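PDB 2W9X: acetylxylan esterase / glucomannan deacetylase from Cellvibrio japonicus, which removes acetyl groups from plant cell wall polysaccharides, deacetylating xylan and, with a large preference, glucomannan. Local coordinates for residues Arg110-Gln118 against Leu170-Met178; Ile242-Leu253 against Arg262-Tyr273. All coordinates share one frame; numbering follows the deposited sequence.

Contact 1: residues Arg110-Gln118 against Leu170-Met178; sequences RLEKLTETQ and LFKTTNSQM
T115 lies against F171 where the loop following strand 108-113 meets helix 167-173 and the chain after it. From CB outward, T115 presents CB to F171 CE1 at 3.6 Å; CG2 then sits over one face of the ring, 4.0 Å from its centroid, a CH-pi contact displaced toward the rim. The same methyl comes within 3.4 Å of the F171 carbonyl O, while OG1, turned between the backbone N and the carbonyl carbon (chi1 47°), bonds to N75 ND2. A water joins E116 N to F171 O. One step back, S176 N donates to L114 O at 2.7 Å, nearly straight at 170° and in the carbonyl plane, on a lone pair. L114 CG lies 3.6 Å from N175 OD1, which also accepts from Q177 N, two residues on, in an Asx turn. Further along, the Q177 amide stacks on the E112 carboxylate, planes 25° apart, with Q177 CG 3.3 Å from E112 OE1. R110, R78 and K186 hold that carboxylate and probably keep it ionised. Between the two segments, one backbone bond, a bridging water and side-chain packing make the joint; E112 to K186 and E116 to S198 add polar links between the CE2 N-terminal and SGNH-type esterase regions.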
loop_
_atom_site.group_PDB
_atom_site.type_symbol
_atom_site.label_atom_id
_atom_site.label_comp_id
_atom_site.label_asym_id
_atom_site.label_seq_id
_atom_site.Cartn_x
_atom_site.Cartn_y
_atom_site.Cartn_z
ATOM N N ARG B 110 19.061 -5.721 -29.050
ATOM C CA ARG B 110 17.704 -5.457 -28.558
ATOM C C ARG B 110 16.995 -4.449 -29.469
ATOM O O ARG B 110 17.479 -3.331 -29.658
ATOM C CB ARG B 110 17.778 -4.912 -27.124
ATOM C CG ARG B 110 16.433 -4.674 -26.433
ATOM C CD ARG B 110 16.648 -4.227 -24.999
ATOM N NE ARG B 110 15.392 -3.913 -24.320
ATOM C CZ ARG B 110 14.826 -4.661 -23.378
ATOM N NH1 ARG B 110 15.389 -5.793 -22.972
ATOM N NH2 ARG B 110 13.690 -4.264 -22.822
ATOM N N LEU B 111 15.866 -4.859 -30.045
ATOM C CA LEU B 111 15.039 -3.978 -30.869
ATOM C C LEU B 111 13.810 -3.577 -30.055
ATOM O O LEU B 111 13.149 -4.450 -29.470
ATOM C CB LEU B 111 14.614 -4.703 -32.154
ATOM C CG LEU B 111 13.492 -4.112 -33.022
ATOM C CD1 LEU B 111 13.987 -2.949 -33.876
ATOM C CD2 LEU B 111 12.842 -5.195 -33.898
ATOM N N GLU B 112 13.506 -2.273 -30.006
ATOM C CA GLU B 112 12.355 -1.783 -29.225
ATOM C C GLU B 112 11.391 -0.915 -30.033
ATOM O O GLU B 112 11.804 0.015 -30.716
ATOM C CB GLU B 112 12.824 -0.978 -27.994
ATOM C CG GLU B 112 13.694 -1.764 -27.004
ATOM C CD GLU B 112 14.252 -0.932 -25.867
ATOM O OE1 GLU B 112 14.285 0.322 -25.943
ATOM O OE2 GLU B 112 14.673 -1.549 -24.872
ATOM N N LYS B 113 10.100 -1.215 -29.921
ATOM C CA LYS B 113 9.035 -0.339 -30.418
ATOM C C LYS B 113 8.916 0.897 -29.501
ATOM O O LYS B 113 8.943 0.782 -28.272
ATOM C CB LYS B 113 7.721 -1.122 -30.480
ATOM C CG LYS B 113 6.462 -0.343 -30.825
ATOM C CD LYS B 113 5.266 -1.106 -30.256
ATOM C CE LYS B 113 4.056 -1.101 -31.165
ATOM N NZ LYS B 113 3.269 0.142 -31.076
ATOM N N LEU B 114 8.803 2.073 -30.119
ATOM C CA LEU B 114 8.754 3.349 -29.393
ATOM C C LEU B 114 7.356 3.938 -29.405
ATOM O O LEU B 114 6.913 4.527 -28.433
ATOM C CB LEU B 114 9.708 4.350 -30.066
ATOM C CG LEU B 114 11.183 4.410 -29.694
ATOM C CD1 LEU B 114 11.758 3.111 -29.232
ATOM C CD2 LEU B 114 12.023 5.055 -30.787
ATOM N N THR B 115 6.666 3.777 -30.527
ATOM C CA THR B 115 5.437 4.511 -30.802
ATOM C C THR B 115 4.172 3.717 -30.441
ATOM O O THR B 115 4.231 2.515 -30.175
ATOM C CB THR B 115 5.378 4.914 -32.276
ATOM O OG1 THR B 115 5.727 3.784 -33.080
ATOM C CG2 THR B 115 6.349 6.066 -32.575
ATOM N N GLU B 116 3.041 4.419 -30.406
ATOM C CA GLU B 116 1.755 3.822 -30.106
ATOM C C GLU B 116 0.954 3.674 -31.387
ATOM O O GLU B 116 0.935 4.590 -32.225
ATOM C CB GLU B 116 0.964 4.682 -29.117
ATOM C CG GLU B 116 -0.394 4.074 -28.767
ATOM C CD GLU B 116 -1.191 4.875 -27.762
ATOM O OE1 GLU B 116 -1.092 6.122 -27.735
ATOM O OE2 GLU B 116 -1.945 4.244 -26.996
ATOM N N THR B 117 0.309 2.513 -31.516
ATOM C CA THR B 117 -0.571 2.171 -32.629
ATOM C C THR B 117 -1.897 1.690 -32.044
ATOM O O THR B 117 -1.994 0.552 -31.568
ATOM C CB THR B 117 0.020 1.024 -33.486
ATOM O OG1 THR B 117 0.427 -0.059 -32.629
ATOM C CG2 THR B 117 1.218 1.494 -34.324
ATOM N N GLN B 118 -2.910 2.556 -32.049
ATOM C CA GLN B 118 -4.221 2.201 -31.474
ATOM C C GLN B 118 -5.166 1.521 -32.459
ATOM O O GLN B 118 -6.084 0.799 -32.058
ATOM C CB GLN B 118 -4.892 3.429 -30.849
ATOM C CG GLN B 118 -4.196 3.893 -29.570
ATOM C CD GLN B 118 -4.843 5.113 -28.950
ATOM O OE1 GLN B 118 -4.809 6.205 -29.519
ATOM N NE2 GLN B 118 -5.419 4.940 -27.763
ATOM N N LEU B 170 2.693 14.434 -32.331
ATOM C CA LEU B 170 2.315 13.565 -31.216
ATOM C C LEU B 170 2.805 12.138 -31.442
ATOM O O LEU B 170 3.418 11.539 -30.564
ATOM C CB LEU B 170 0.803 13.615 -30.968
ATOM C CG LEU B 170 0.162 12.685 -29.919
ATOM C CD1 LEU B 170 0.846 12.815 -28.555
ATOM C CD2 LEU B 170 -1.338 12.999 -29.806
ATOM N N PHE B 171 2.559 11.603 -32.628
ATOM C CA PHE B 171 3.040 10.269 -32.965
ATOM C C PHE B 171 4.572 10.151 -32.821
ATOM O O PHE B 171 5.054 9.224 -32.156
ATOM C CB PHE B 171 2.570 9.854 -34.376
ATOM C CG PHE B 171 3.279 8.646 -34.915
ATOM C CD1 PHE B 171 2.877 7.368 -34.545
ATOM C CD2 PHE B 171 4.372 8.792 -35.778
ATOM C CE1 PHE B 171 3.549 6.240 -35.038
ATOM C CE2 PHE B 171 5.056 7.680 -36.265
ATOM C CZ PHE B 171 4.640 6.397 -35.899
ATOM N N LYS B 172 5.313 11.086 -33.436
ATOM C CA LYS B 172 6.791 11.102 -33.428
ATOM C C LYS B 172 7.414 11.255 -32.045
ATOM O O LYS B 172 8.485 10.700 -31.771
ATOM C CB LYS B 172 7.349 12.260 -34.282
ATOM C CG LYS B 172 7.303 12.085 -35.775
ATOM C CD LYS B 172 8.016 13.266 -36.444
ATOM N N THR B 173 6.776 12.053 -31.194
ATOM C CA THR B 173 7.362 12.407 -29.914
ATOM C C THR B 173 6.990 11.415 -28.812
ATOM O O THR B 173 7.484 11.511 -27.690
ATOM C CB THR B 173 7.021 13.861 -29.509
ATOM O OG1 THR B 173 5.596 14.049 -29.488
ATOM C CG2 THR B 173 7.671 14.866 -30.475
ATOM N N THR B 174 6.144 10.446 -29.141
ATOM C CA THR B 174 5.748 9.416 -28.180
ATOM C C THR B 174 6.838 8.335 -28.144
ATOM O O THR B 174 7.102 7.670 -29.150
ATOM C CB THR B 174 4.319 8.843 -28.482
ATOM O OG1 THR B 174 3.338 9.881 -28.354
ATOM C CG2 THR B 174 3.958 7.696 -27.528
ATOM N N ASN B 175 7.504 8.200 -26.997
ATOM C CA ASN B 175 8.525 7.166 -26.832
ATOM C C ASN B 175 8.215 6.313 -25.606
ATOM O O ASN B 175 8.547 6.683 -24.464
ATOM C CB ASN B 175 9.929 7.774 -26.745
ATOM C CG ASN B 175 11.033 6.715 -26.748
ATOM O OD1 ASN B 175 10.837 5.588 -26.300
ATOM N ND2 ASN B 175 12.209 7.092 -27.236
ATOM N N SER B 176 7.600 5.156 -25.853
ATOM C CA SER B 176 7.154 4.297 -24.774
ATOM C C SER B 176 8.298 3.767 -23.913
ATOM O O SER B 176 8.101 3.474 -22.736
ATOM C CB SER B 176 6.320 3.136 -25.330
ATOM O OG SER B 176 5.071 3.616 -25.811
ATOM N N GLN B 177 9.483 3.642 -24.507
ATOM C CA GLN B 177 10.634 3.067 -23.829
ATOM C C GLN B 177 11.245 4.044 -22.830
ATOM O O GLN B 177 12.047 3.653 -21.967
ATOM C CB GLN B 177 11.690 2.614 -24.843
ATOM C CG GLN B 177 11.211 1.553 -25.841
ATOM C CD GLN B 177 10.721 0.264 -25.189
ATOM O OE1 GLN B 177 10.060 -0.542 -25.833
ATOM N NE2 GLN B 177 11.054 0.059 -23.926
ATOM N N MET B 178 10.864 5.314 -22.948
ATOM C CA MET B 178 11.243 6.323 -21.951
ATOM C C MET B 178 10.147 6.675 -20.947
ATOM O O MET B 178 10.383 7.461 -20.021
ATOM C CB MET B 178 11.796 7.553 -22.626
ATOM C CG MET B 178 13.099 7.178 -23.253
ATOM S SD MET B 178 13.974 8.571 -23.753
ATOM C CE MET B 178 12.925 9.122 -25.078
HETATM O O HOH W 1 3.252 7.290 -31.124
#

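Contact 2: residues Ile242-Leu253 against Arg262-Tyr273; sequences IGLGTNDFSTAL and REALHADYVANY
Three aromatic side chains, F249, H266 and Y269, cluster where helix 262-283 packs against the chain after strand 239-243. F249 directs its edge at the face of Y269, centroids 4.7 Å apart and planes at 61°, and its CE1 approaches the edge of the H266 ring. With CG anti to the carbonyl carbon (chi1 -57°), the F249 ring enters the helix surface as a knob among R262, L265, H266 and Y269. Apolar contacts flank it: L265 CG meets F249 CE1 at 3.8 Å, and L253 CD2 lies 4.2 Å from L265 CD2. Hydrogen bonds bind the rest. Y269 OH donates to L244 O at 2.7 Å, lying 26° from the carbonyl plane. R262 NH1 reaches T251 O at 2.9 Å within the guanidinium plane; NH2 adds weak bonds to F249 O and T251 O and a salt bridge to E300. Water bridges Y273 OH to I242 O and L244 N. The D248 carboxylate abuts the Y269 ring edge but accepts from backbone N atoms of I202, V203 and R204. Aromatic packing in the middle, with L244 O bonded at one end and T251 O at the other, fixes helix 246-249, which carries N247, a transition-state stabiliser by similarity, to helix 262-283.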
loop_
_atom_site.group_PDB
_atom_site.type_symbol
_atom_site.label_atom_id
_atom_site.label_comp_id
_atom_site.label_asym_id
_atom_site.label_seq_id
_atom_site.Cartn_x
_atom_site.Cartn_y
_atom_site.Cartn_z
ATOM N N ILE B 242 -1.169 -0.594 -12.196
ATOM C CA ILE B 242 -2.324 -0.131 -12.955
ATOM C C ILE B 242 -2.492 1.364 -12.704
ATOM O O ILE B 242 -2.612 1.798 -11.567
ATOM C CB ILE B 242 -3.629 -0.894 -12.588
ATOM C CG1 ILE B 242 -3.381 -2.411 -12.596
ATOM C CG2 ILE B 242 -4.774 -0.472 -13.566
ATOM C CD1 ILE B 242 -4.550 -3.283 -12.044
ATOM N N GLY B 243 -2.496 2.146 -13.770
ATOM C CA GLY B 243 -2.724 3.596 -13.658
ATOM C C GLY B 243 -3.902 3.941 -14.552
ATOM O O GLY B 243 -3.712 4.167 -15.742
ATOM N N LEU B 244 -5.113 3.977 -13.984
ATOM C CA LEU B 244 -6.331 4.254 -14.750
ATOM C C LEU B 244 -7.314 5.041 -13.882
ATOM O O LEU B 244 -7.433 4.779 -12.676
ATOM C CB LEU B 244 -6.981 2.925 -15.233
ATOM C CG LEU B 244 -6.303 2.111 -16.356
ATOM C CD1 LEU B 244 -6.940 0.693 -16.542
ATOM C CD2 LEU B 244 -6.352 2.893 -17.679
ATOM N N GLY B 245 -8.037 5.977 -14.485
ATOM C CA GLY B 245 -8.969 6.819 -13.743
ATOM C C GLY B 245 -8.905 8.295 -14.124
ATOM O O GLY B 245 -9.870 9.031 -13.909
ATOM N N THR B 246 -7.767 8.743 -14.664
ATOM C CA THR B 246 -7.671 10.121 -15.171
ATOM C C THR B 246 -8.737 10.343 -16.256
ATOM O O THR B 246 -9.456 11.338 -16.242
ATOM C CB THR B 246 -6.250 10.475 -15.672
ATOM O OG1 THR B 246 -5.381 10.624 -14.538
ATOM C CG2 THR B 246 -6.260 11.815 -16.465
ATOM N N ASN B 247 -8.866 9.391 -17.170
ATOM C CA ASN B 247 -9.853 9.539 -18.223
ATOM C C ASN B 247 -11.287 9.339 -17.739
ATOM O O ASN B 247 -12.202 9.984 -18.260
ATOM C CB ASN B 247 -9.525 8.646 -19.404
ATOM C CG ASN B 247 -8.252 9.080 -20.088
ATOM O OD1 ASN B 247 -7.344 8.280 -20.290
ATOM N ND2 ASN B 247 -8.165 10.364 -20.410
ATOM N N ASP B 248 -11.486 8.498 -16.729
ATOM C CA ASP B 248 -12.831 8.403 -16.123
ATOM C C ASP B 248 -13.275 9.744 -15.566
ATOM O O ASP B 248 -14.438 10.110 -15.712
ATOM C CB ASP B 248 -12.902 7.339 -15.012
ATOM C CG ASP B 248 -12.580 5.966 -15.524
ATOM O OD1 ASP B 248 -13.535 5.205 -15.796
ATOM O OD2 ASP B 248 -11.368 5.666 -15.685
ATOM N N PHE B 249 -12.343 10.477 -14.936
ATOM C CA PHE B 249 -12.742 11.612 -14.082
ATOM C C PHE B 249 -12.279 13.012 -14.499
ATOM O O PHE B 249 -12.699 13.987 -13.895
ATOM C CB PHE B 249 -12.376 11.365 -12.603
ATOM C CG PHE B 249 -12.970 10.105 -12.034
ATOM C CD1 PHE B 249 -14.349 9.959 -11.905
ATOM C CD2 PHE B 249 -12.149 9.066 -11.632
ATOM C CE1 PHE B 249 -14.898 8.791 -11.376
ATOM C CE2 PHE B 249 -12.690 7.892 -11.113
ATOM C CZ PHE B 249 -14.063 7.765 -10.974
ATOM N N SER B 250 -11.468 13.130 -15.544
ATOM C CA SER B 250 -10.874 14.424 -15.847
ATOM C C SER B 250 -11.859 15.464 -16.410
ATOM O O SER B 250 -11.520 16.650 -16.527
ATOM C CB SER B 250 -9.700 14.249 -16.817
ATOM O OG SER B 250 -10.164 13.767 -18.054
ATOM N N THR B 251 -13.062 15.014 -16.770
ATOM C CA THR B 251 -14.068 15.857 -17.404
ATOM C C THR B 251 -15.426 15.605 -16.779
ATOM O O THR B 251 -15.680 14.551 -16.178
ATOM C CB THR B 251 -14.207 15.605 -18.940
ATOM O OG1 THR B 251 -14.539 14.233 -19.170
ATOM C CG2 THR B 251 -12.935 15.966 -19.709
ATOM N N ALA B 252 -16.297 16.592 -16.935
ATOM C CA ALA B 252 -17.689 16.503 -16.542
ATOM C C ALA B 252 -18.442 15.561 -17.480
ATOM O O ALA B 252 -18.095 15.429 -18.649
ATOM C CB ALA B 252 -18.312 17.900 -16.604
ATOM N N LEU B 253 -19.479 14.916 -16.955
ATOM C CA LEU B 253 -20.354 14.081 -17.764
ATOM C C LEU B 253 -21.139 14.913 -18.791
ATOM O O LEU B 253 -21.650 15.983 -18.479
ATOM C CB LEU B 253 -21.321 13.289 -16.871
ATOM C CG LEU B 253 -20.712 12.174 -16.010
ATOM C CD1 LEU B 253 -21.563 11.925 -14.751
ATOM C CD2 LEU B 253 -20.522 10.896 -16.827
ATOM N N ARG B 262 -22.682 12.000 -11.056
ATOM C CA ARG B 262 -21.306 11.734 -10.652
ATOM C C ARG B 262 -21.196 10.534 -9.692
ATOM O O ARG B 262 -20.237 9.760 -9.763
ATOM C CB ARG B 262 -20.694 12.979 -10.002
ATOM C CG ARG B 262 -19.177 13.036 -10.105
ATOM C CD ARG B 262 -18.777 13.439 -11.535
ATOM N NE ARG B 262 -17.322 13.459 -11.720
ATOM C CZ ARG B 262 -16.716 13.631 -12.892
ATOM N NH1 ARG B 262 -17.436 13.796 -14.005
ATOM N NH2 ARG B 262 -15.387 13.648 -12.953
ATOM N N GLU B 263 -22.154 10.393 -8.782
ATOM C CA GLU B 263 -22.137 9.269 -7.840
ATOM C C GLU B 263 -22.237 7.956 -8.614
ATOM O O GLU B 263 -21.573 6.984 -8.266
ATOM C CB GLU B 263 -23.266 9.389 -6.801
ATOM C CG GLU B 263 -23.112 10.556 -5.817
ATOM C CD GLU B 263 -23.144 11.943 -6.484
ATOM O OE1 GLU B 263 -23.996 12.178 -7.380
ATOM O OE2 GLU B 263 -22.301 12.800 -6.097
ATOM N N ALA B 264 -23.055 7.943 -9.680
ATOM C CA ALA B 264 -23.195 6.754 -10.536
ATOM C C ALA B 264 -21.880 6.338 -11.174
ATOM O O ALA B 264 -21.563 5.146 -11.239
ATOM C CB ALA B 264 -24.264 6.963 -11.616
ATOM N N LEU B 265 -21.134 7.331 -11.657
ATOM C CA LEU B 265 -19.838 7.111 -12.260
ATOM C C LEU B 265 -18.846 6.543 -11.235
ATOM O O LEU B 265 -18.144 5.564 -11.521
ATOM C CB LEU B 265 -19.325 8.422 -12.882
ATOM C CG LEU B 265 -17.947 8.417 -13.581
ATOM C CD1 LEU B 265 -17.903 7.451 -14.771
ATOM C CD2 LEU B 265 -17.541 9.826 -14.023
ATOM N N HIS B 266 -18.778 7.164 -10.052
ATOM C CA HIS B 266 -17.943 6.658 -8.946
ATOM C C HIS B 266 -18.238 5.210 -8.623
ATOM O O HIS B 266 -17.316 4.396 -8.513
ATOM C CB HIS B 266 -18.121 7.472 -7.652
ATOM C CG HIS B 266 -17.696 8.907 -7.767
ATOM N ND1 HIS B 266 -18.192 9.892 -6.940
ATOM C CD2 HIS B 266 -16.832 9.522 -8.610
ATOM C CE1 HIS B 266 -17.658 11.054 -7.276
ATOM N NE2 HIS B 266 -16.822 10.854 -8.279
ATOM N N ALA B 267 -19.523 4.896 -8.456
ATOM C CA ALA B 267 -19.955 3.552 -8.100
ATOM C C ALA B 267 -19.517 2.536 -9.167
ATOM O O ALA B 267 -18.952 1.487 -8.859
ATOM C CB ALA B 267 -21.470 3.523 -7.904
ATOM N N ASP B 268 -19.757 2.879 -10.427
ATOM C CA ASP B 268 -19.455 1.990 -11.544
ATOM C C ASP B 268 -17.941 1.821 -11.746
ATOM O O ASP B 268 -17.474 0.707 -12.009
ATOM C CB ASP B 268 -20.130 2.519 -12.813
ATOM C CG ASP B 268 -20.106 1.524 -13.961
ATOM O OD1 ASP B 268 -20.243 0.309 -13.713
ATOM O OD2 ASP B 268 -19.982 1.962 -15.124
ATOM N N TYR B 269 -17.184 2.914 -11.596
ATOM C CA TYR B 269 -15.731 2.876 -11.627
ATOM C C TYR B 269 -15.204 1.954 -10.530
ATOM O O TYR B 269 -14.351 1.103 -10.789
ATOM C CB TYR B 269 -15.144 4.294 -11.453
ATOM C CG TYR B 269 -13.626 4.373 -11.315
ATOM C CD1 TYR B 269 -12.809 4.561 -12.437
ATOM C CD2 TYR B 269 -13.005 4.300 -10.059
ATOM C CE1 TYR B 269 -11.408 4.657 -12.315
ATOM C CE2 TYR B 269 -11.627 4.390 -9.936
ATOM C CZ TYR B 269 -10.837 4.572 -11.065
ATOM O OH TYR B 269 -9.487 4.643 -10.929
ATOM N N VAL B 270 -15.693 2.130 -9.307
ATOM C CA VAL B 270 -15.151 1.365 -8.180
ATOM C C VAL B 270 -15.416 -0.145 -8.371
ATOM O O VAL B 270 -14.492 -0.960 -8.214
ATOM C CB VAL B 270 -15.619 1.891 -6.773
ATOM C CG1 VAL B 270 -15.247 0.911 -5.668
ATOM C CG2 VAL B 270 -15.016 3.264 -6.460
ATOM N N ALA B 271 -16.655 -0.501 -8.736
ATOM C CA ALA B 271 -17.058 -1.903 -8.893
ATOM C C ALA B 271 -16.224 -2.617 -9.960
ATOM O O ALA B 271 -15.763 -3.729 -9.753
ATOM C CB ALA B 271 -18.559 -2.014 -9.219
ATOM N N ASN B 272 -16.041 -1.974 -11.105
ATOM C CA ASN B 272 -15.286 -2.582 -12.185
ATOM C C ASN B 272 -13.793 -2.676 -11.951
ATOM O O ASN B 272 -13.160 -3.653 -12.357
ATOM C CB ASN B 272 -15.583 -1.868 -13.490
ATOM C CG ASN B 272 -16.835 -2.381 -14.113
ATOM O OD1 ASN B 272 -16.808 -3.405 -14.787
ATOM N ND2 ASN B 272 -17.958 -1.724 -13.835
ATOM N N TYR B 273 -13.234 -1.671 -11.294
ATOM C CA TYR B 273 -11.819 -1.713 -10.930
ATOM C C TYR B 273 -11.589 -2.880 -9.963
ATOM O O TYR B 273 -10.655 -3.657 -10.143
ATOM C CB TYR B 273 -11.389 -0.394 -10.288
ATOM C CG TYR B 273 -9.920 -0.042 -10.436
ATOM C CD1 TYR B 273 -9.510 1.294 -10.414
ATOM C CD2 TYR B 273 -8.936 -1.034 -10.587
ATOM C CE1 TYR B 273 -8.164 1.645 -10.524
ATOM C CE2 TYR B 273 -7.582 -0.697 -10.713
ATOM C CZ TYR B 273 -7.208 0.642 -10.676
ATOM O OH TYR B 273 -5.885 0.991 -10.798
HETATM O O HOH W 2 -4.969 3.346 -11.042
HETATM O O HOH W 3 -19.990 15.422 -14.052
#

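How the contacts relate
Contact 1 and contact 2 follow one another along the chain and do not touch: their centres are 27 Å apart and their nearest atoms about 8 Å. Contact 1 joins the N-terminal β-sheet region to the esterase region, whereas contact 2 lies wholly within the latter, beside its parallel sheet. Both approach the catalytic site. From 110-118, the E116 side chain comes within about 6 Å of that of S151, the inferred nucleophile; Q118 hydrogen-bonds, and E116 weakly, to a bound glycerol, probably from the crystallisation liquor. From 242-253, the L244 side chain is about 9 Å from that of S151, and N247 probably contributes to the oxyanion hole with G199.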